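Local structure of phosphoribosyl-aminoimidazole carboxylase (Aspergillus clavatus, 3K5I) at residues Gly33-Arg45 with Ile300-Leu312. The protein probably makes N5-carboxyaminoimidazole ribonucleotide from 5-aminoimidazole ribonucleotide, ATP and bicarbonate in purine biosynthesis, as an ATP-grasp enzyme. Numbering follows the deposited sequence.
With AIR (5-aminoimidazole ribonucleotide), chain I.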
loop_
_atom_site.group_PDB
_atom_site.type_symbol
_atom_site.label_atom_id
_atom_site.label_comp_id
_atom_site.label_asym_id
_atom_site.label_seq_id
_atom_site.Cartn_x
_atom_site.Cartn_y
_atom_site.Cartn_z
ATOM N N GLY A 33 -12.982 10.003 -4.421
ATOM C CA GLY A 33 -12.246 10.798 -3.493
ATOM C C GLY A 33 -11.304 9.854 -2.805
ATOM O O GLY A 33 -10.963 8.825 -3.362
ATOM N N GLN A 34 -10.807 10.266 -1.652
ATOM C CA GLN A 34 -9.753 9.474 -1.049
ATOM C C GLN A 34 -10.126 8.085 -0.725
ATOM O O GLN A 34 -9.301 7.162 -0.715
ATOM C CB GLN A 34 -9.232 10.160 0.212
ATOM C CG GLN A 34 -10.265 10.254 1.320
ATOM C CD GLN A 34 -10.970 11.604 1.343
ATOM O OE1 GLN A 34 -11.109 12.299 0.268
ATOM N NE2 GLN A 34 -11.375 12.042 2.552
ATOM N N LEU A 35 -11.418 7.934 -0.461
ATOM C CA LEU A 35 -11.900 6.620 -0.048
ATOM C C LEU A 35 -11.856 5.721 -1.257
ATOM O O LEU A 35 -11.380 4.604 -1.201
ATOM C CB LEU A 35 -13.319 6.712 0.556
ATOM C CG LEU A 35 -13.442 7.349 1.943
ATOM C CD1 LEU A 35 -14.884 7.214 2.460
ATOM C CD2 LEU A 35 -12.421 6.823 3.018
ATOM N N GLY A 36 -12.423 6.240 -2.339
ATOM C CA GLY A 36 -12.526 5.541 -3.583
ATOM C C GLY A 36 -11.124 5.295 -3.897
ATOM O O GLY A 36 -10.865 4.204 -4.384
ATOM N N ARG A 37 -10.230 6.226 -3.603
ATOM C CA ARG A 37 -8.834 5.862 -3.982
ATOM C C ARG A 37 -8.164 4.707 -3.215
ATOM O O ARG A 37 -7.323 3.941 -3.713
ATOM C CB ARG A 37 -7.977 7.127 -3.913
ATOM C CG ARG A 37 -6.562 7.018 -4.460
ATOM C CD ARG A 37 -5.760 8.256 -4.026
ATOM N NE ARG A 37 -4.312 8.278 -4.331
ATOM C CZ ARG A 37 -3.788 9.033 -5.293
ATOM N NH1 ARG A 37 -4.587 9.752 -6.078
ATOM N NH2 ARG A 37 -2.478 9.054 -5.464
ATOM N N MET A 38 -8.453 4.619 -1.930
ATOM C CA MET A 38 -7.861 3.557 -1.152
ATOM C C MET A 38 -8.499 2.281 -1.653
ATOM O O MET A 38 -7.862 1.220 -1.760
ATOM C CB MET A 38 -8.042 3.786 0.357
ATOM C CG MET A 38 -6.921 4.741 0.682
ATOM S SD MET A 38 -6.781 5.314 2.368
ATOM C CE MET A 38 -8.122 6.258 2.468
ATOM N N LEU A 39 -9.766 2.385 -2.018
ATOM C CA LEU A 39 -10.382 1.172 -2.554
ATOM C C LEU A 39 -9.634 0.689 -3.812
ATOM O O LEU A 39 -9.365 -0.501 -3.918
ATOM C CB LEU A 39 -11.897 1.324 -2.757
ATOM C CG LEU A 39 -12.607 -0.033 -2.915
ATOM C CD1 LEU A 39 -12.847 -0.915 -1.670
ATOM C CD2 LEU A 39 -13.900 0.102 -3.700
ATOM N N VAL A 40 -9.303 1.588 -4.745
ATOM C CA VAL A 40 -8.568 1.268 -5.982
ATOM C C VAL A 40 -7.191 0.762 -5.608
ATOM O O VAL A 40 -6.737 -0.242 -6.148
ATOM C CB VAL A 40 -8.478 2.458 -6.990
ATOM C CG1 VAL A 40 -7.991 2.032 -8.443
ATOM C CG2 VAL A 40 -9.869 3.029 -7.143
ATOM N N GLU A 41 -6.492 1.361 -4.663
ATOM C CA GLU A 41 -5.252 0.648 -4.425
ATOM C C GLU A 41 -5.548 -0.828 -4.180
ATOM O O GLU A 41 -4.897 -1.750 -4.721
ATOM C CB GLU A 41 -4.604 1.175 -3.178
ATOM C CG GLU A 41 -4.734 2.688 -3.196
ATOM C CD GLU A 41 -4.057 3.278 -1.972
ATOM O OE1 GLU A 41 -4.148 2.650 -0.907
ATOM O OE2 GLU A 41 -3.349 4.298 -1.995
ATOM N N SER A 42 -6.534 -1.090 -3.340
ATOM C CA SER A 42 -6.815 -2.515 -3.044
ATOM C C SER A 42 -7.253 -3.256 -4.292
ATOM O O SER A 42 -6.963 -4.425 -4.406
ATOM C CB SER A 42 -7.966 -2.611 -2.038
ATOM O OG SER A 42 -7.483 -2.288 -0.749
ATOM N N ALA A 43 -7.948 -2.595 -5.216
ATOM C CA ALA A 43 -8.445 -3.266 -6.406
ATOM C C ALA A 43 -7.336 -3.715 -7.340
ATOM O O ALA A 43 -7.322 -4.832 -7.917
ATOM C CB ALA A 43 -9.655 -2.377 -7.104
ATOM N N ASN A 44 -6.365 -2.828 -7.386
ATOM C CA ASN A 44 -5.169 -2.886 -8.223
ATOM C C ASN A 44 -4.275 -4.036 -7.826
ATOM O O ASN A 44 -3.627 -4.685 -8.681
ATOM C CB ASN A 44 -4.387 -1.573 -8.057
ATOM C CG ASN A 44 -5.008 -0.400 -8.824
ATOM O OD1 ASN A 44 -5.920 -0.571 -9.656
ATOM N ND2 ASN A 44 -4.440 0.801 -8.607
ATOM N N ARG A 45 -4.234 -4.257 -6.512
ATOM C CA ARG A 45 -3.400 -5.372 -6.050
ATOM C C ARG A 45 -4.019 -6.718 -6.486
ATOM O O ARG A 45 -3.359 -7.732 -6.640
ATOM C CB ARG A 45 -3.314 -5.294 -4.542
ATOM C CG ARG A 45 -2.565 -4.038 -4.046
ATOM C CD ARG A 45 -1.273 -4.633 -3.571
ATOM N NE ARG A 45 -0.231 -3.631 -3.379
ATOM C CZ ARG A 45 0.187 -3.337 -2.150
ATOM N NH1 ARG A 45 -0.332 -3.934 -1.089
ATOM N NH2 ARG A 45 1.126 -2.440 -1.961
ATOM N N ILE A 300 -4.842 -0.411 7.039
ATOM C CA ILE A 300 -3.845 -0.611 5.990
ATOM C C ILE A 300 -2.542 -1.089 6.523
ATOM O O ILE A 300 -2.022 -2.114 6.131
ATOM C CB ILE A 300 -3.546 0.681 5.254
ATOM C CG1 ILE A 300 -4.783 1.022 4.415
ATOM C CG2 ILE A 300 -2.483 0.351 4.229
ATOM C CD1 ILE A 300 -4.741 2.311 3.498
ATOM N N GLU A 301 -1.996 -0.374 7.484
ATOM C CA GLU A 301 -0.732 -0.892 7.992
ATOM C C GLU A 301 -0.996 -1.710 9.241
ATOM O O GLU A 301 -0.119 -2.465 9.721
ATOM C CB GLU A 301 0.140 0.271 8.435
ATOM C CG GLU A 301 0.549 1.168 7.260
ATOM C CD GLU A 301 -0.521 2.188 6.869
ATOM O OE1 GLU A 301 -1.548 2.322 7.568
ATOM O OE2 GLU A 301 -0.293 2.834 5.808
ATOM N N GLY A 302 -2.204 -1.545 9.760
ATOM C CA GLY A 302 -2.533 -2.222 10.996
ATOM C C GLY A 302 -2.967 -3.657 11.026
ATOM O O GLY A 302 -2.925 -4.261 12.101
ATOM N N CYS A 303 -3.429 -4.165 9.889
ATOM C CA CYS A 303 -3.911 -5.534 9.800
ATOM C C CYS A 303 -3.549 -6.138 8.462
ATOM O O CYS A 303 -3.220 -5.378 7.562
ATOM C CB CYS A 303 -5.427 -5.555 9.787
ATOM S SG CYS A 303 -6.353 -4.488 10.937
ATOM N N ALA A 304 -3.658 -7.467 8.314
ATOM C CA ALA A 304 -3.356 -8.130 7.044
ATOM C C ALA A 304 -4.317 -7.747 5.959
ATOM O O ALA A 304 -3.778 -7.668 4.861
ATOM C CB ALA A 304 -3.248 -9.684 7.085
ATOM N N LEU A 305 -5.625 -7.557 6.244
ATOM C CA LEU A 305 -6.636 -7.207 5.228
ATOM C C LEU A 305 -7.141 -5.878 5.673
ATOM O O LEU A 305 -7.700 -5.786 6.752
ATOM C CB LEU A 305 -7.834 -8.178 5.111
ATOM C CG LEU A 305 -7.402 -9.481 4.467
ATOM C CD1 LEU A 305 -8.630 -10.358 4.593
ATOM C CD2 LEU A 305 -6.878 -9.280 3.019
ATOM N N SER A 306 -6.949 -4.858 4.856
ATOM C CA SER A 306 -7.430 -3.557 5.279
ATOM C C SER A 306 -8.906 -3.508 4.984
ATOM O O SER A 306 -9.450 -4.385 4.303
ATOM C CB SER A 306 -6.759 -2.499 4.379
ATOM O OG SER A 306 -7.547 -2.468 3.249
ATOM N N GLN A 307 -9.534 -2.458 5.494
ATOM C CA GLN A 307 -10.968 -2.296 5.298
ATOM C C GLN A 307 -11.348 -2.276 3.833
ATOM O O GLN A 307 -12.487 -2.567 3.422
ATOM C CB GLN A 307 -11.449 -0.972 5.948
ATOM C CG GLN A 307 -11.126 0.405 5.275
ATOM C CD GLN A 307 -11.797 1.527 6.062
ATOM O OE1 GLN A 307 -12.963 1.381 6.446
ATOM N NE2 GLN A 307 -11.073 2.629 6.347
ATOM N N PHE A 308 -10.373 -1.762 3.097
ATOM C CA PHE A 308 -10.505 -1.543 1.664
ATOM C C PHE A 308 -10.453 -2.889 1.043
ATOM O O PHE A 308 -11.385 -3.089 0.300
ATOM C CB PHE A 308 -9.616 -0.421 1.062
ATOM C CG PHE A 308 -9.634 0.842 1.915
ATOM C CD1 PHE A 308 -8.729 1.000 2.949
ATOM C CD2 PHE A 308 -10.541 1.876 1.686
ATOM C CE1 PHE A 308 -8.740 2.131 3.778
ATOM C CE2 PHE A 308 -10.572 2.992 2.494
ATOM C CZ PHE A 308 -9.694 3.106 3.563
ATOM N N ASP A 309 -9.480 -3.758 1.377
ATOM C CA ASP A 309 -9.431 -5.108 0.820
ATOM C C ASP A 309 -10.729 -5.794 1.264
ATOM O O ASP A 309 -11.423 -6.478 0.517
ATOM C CB ASP A 309 -8.321 -5.809 1.607
ATOM C CG ASP A 309 -6.917 -5.269 1.287
ATOM O OD1 ASP A 309 -6.729 -4.873 0.095
ATOM O OD2 ASP A 309 -6.029 -5.433 2.173
ATOM N N ALA A 310 -11.047 -5.632 2.539
ATOM C CA ALA A 310 -12.233 -6.291 3.049
ATOM C C ALA A 310 -13.518 -5.986 2.283
ATOM O O ALA A 310 -14.278 -6.894 1.882
ATOM C CB ALA A 310 -12.351 -6.032 4.536
ATOM N N HIS A 311 -13.736 -4.695 2.066
ATOM C CA HIS A 311 -14.932 -4.264 1.346
ATOM C C HIS A 311 -15.060 -4.865 -0.064
ATOM O O HIS A 311 -16.120 -5.307 -0.464
ATOM C CB HIS A 311 -14.948 -2.775 1.233
ATOM C CG HIS A 311 -16.218 -2.282 0.650
ATOM N ND1 HIS A 311 -17.352 -2.117 1.420
ATOM C CD2 HIS A 311 -16.569 -1.990 -0.629
ATOM C CE1 HIS A 311 -18.349 -1.736 0.636
ATOM N NE2 HIS A 311 -17.899 -1.628 -0.606
ATOM N N LEU A 312 -13.979 -4.930 -0.823
ATOM C CA LEU A 312 -14.071 -5.510 -2.151
ATOM C C LEU A 312 -14.457 -6.952 -2.035
ATOM O O LEU A 312 -15.333 -7.417 -2.730
ATOM C CB LEU A 312 -12.678 -5.508 -2.759
ATOM C CG LEU A 312 -12.266 -4.306 -3.586
ATOM C CD1 LEU A 312 -10.863 -4.681 -4.030
ATOM C CD2 LEU A 312 -13.272 -4.106 -4.785
HETATM N N1 AIR I . -15.953 10.732 2.100
HETATM C C2 AIR I . -17.185 10.209 1.832
HETATM N N3 AIR I . -18.104 10.407 2.774
HETATM C C4 AIR I . -17.389 11.076 3.751
HETATM C C5 AIR I . -16.071 11.297 3.360
HETATM N N6 AIR I . -15.034 11.930 3.996
HETATM C "C1'" AIR I . -14.697 10.828 1.320
HETATM C "C2'" AIR I . -14.773 10.149 -0.067
HETATM C "C3'" AIR I . -15.561 11.292 -0.730
HETATM C "C4'" AIR I . -14.674 12.466 -0.306
HETATM O "O4'" AIR I . -14.557 12.221 1.109
HETATM O "O2'" AIR I . -13.561 9.732 -0.728
HETATM O "O3'" AIR I . -15.715 11.021 -2.106
HETATM C "C5'" AIR I . -14.232 13.801 -0.874
HETATM O "O5'" AIR I . -14.355 14.903 0.070
HETATM P P AIR I . -13.999 16.392 -0.446
HETATM O O6 AIR I . -12.784 17.023 0.427
HETATM O O7 AIR I . -15.293 17.111 -0.277
HETATM O O8 AIR I . -13.564 16.269 -1.889
HETATM O O HOH W 1 -5.378 -1.431 1.910
HETATM O O HOH W 2 -6.811 -5.938 -2.323
#
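Asp309 OD1 takes two bonds. Ser42 OG donates to Asp309 OD1 across the contact at 2.8 Å, from above the carboxylate plane, 54° out of it. A water donates to the same oxygen and to the carbonyl Ser42 O, a second tie between the helices. The other oxygen, Asp309 OD2, accepts from Ser306 N at 2.9 Å. Ser306 OG accepts in turn from Asp309 N at 3.0 Å. This is a capping box at the start of helix 307-315, and the bond from Ser306 N ties down one oxygen of the carboxylate whose other oxygen meets Ser42.

Phe308 is the knob of the contact, set among Leu35, Met38, Leu39 and Ser42. Met38 CB lies over one ring face, 3.4 Å from the Phe308 ring centroid, a CH-pi contact. Gln307 CG covers the opposite face. Met38 SD comes obliquely to the ring as a Met-aromatic contact and also meets Ile300 CD1 at 3.8 Å. With chi1 at -163° Leu39 CG points away from the backbone N, and the turn at chi2 brings Leu39 CD1 to Phe308 O and Leu312 CG, the latter at 3.9 Å. Leu312 CD1 packs on Ala43.

Leu35 N donates to O2' of 5-aminoimidazole ribonucleotide. Segments 34-45 and 307-312 cross at -72°, joining preATP-grasp and ATP-grasp family regions beside that pocket. Beyond them, His376 of strand 373-380 touches Met38, and Tyr224 of strand 221-232 touches Ala310.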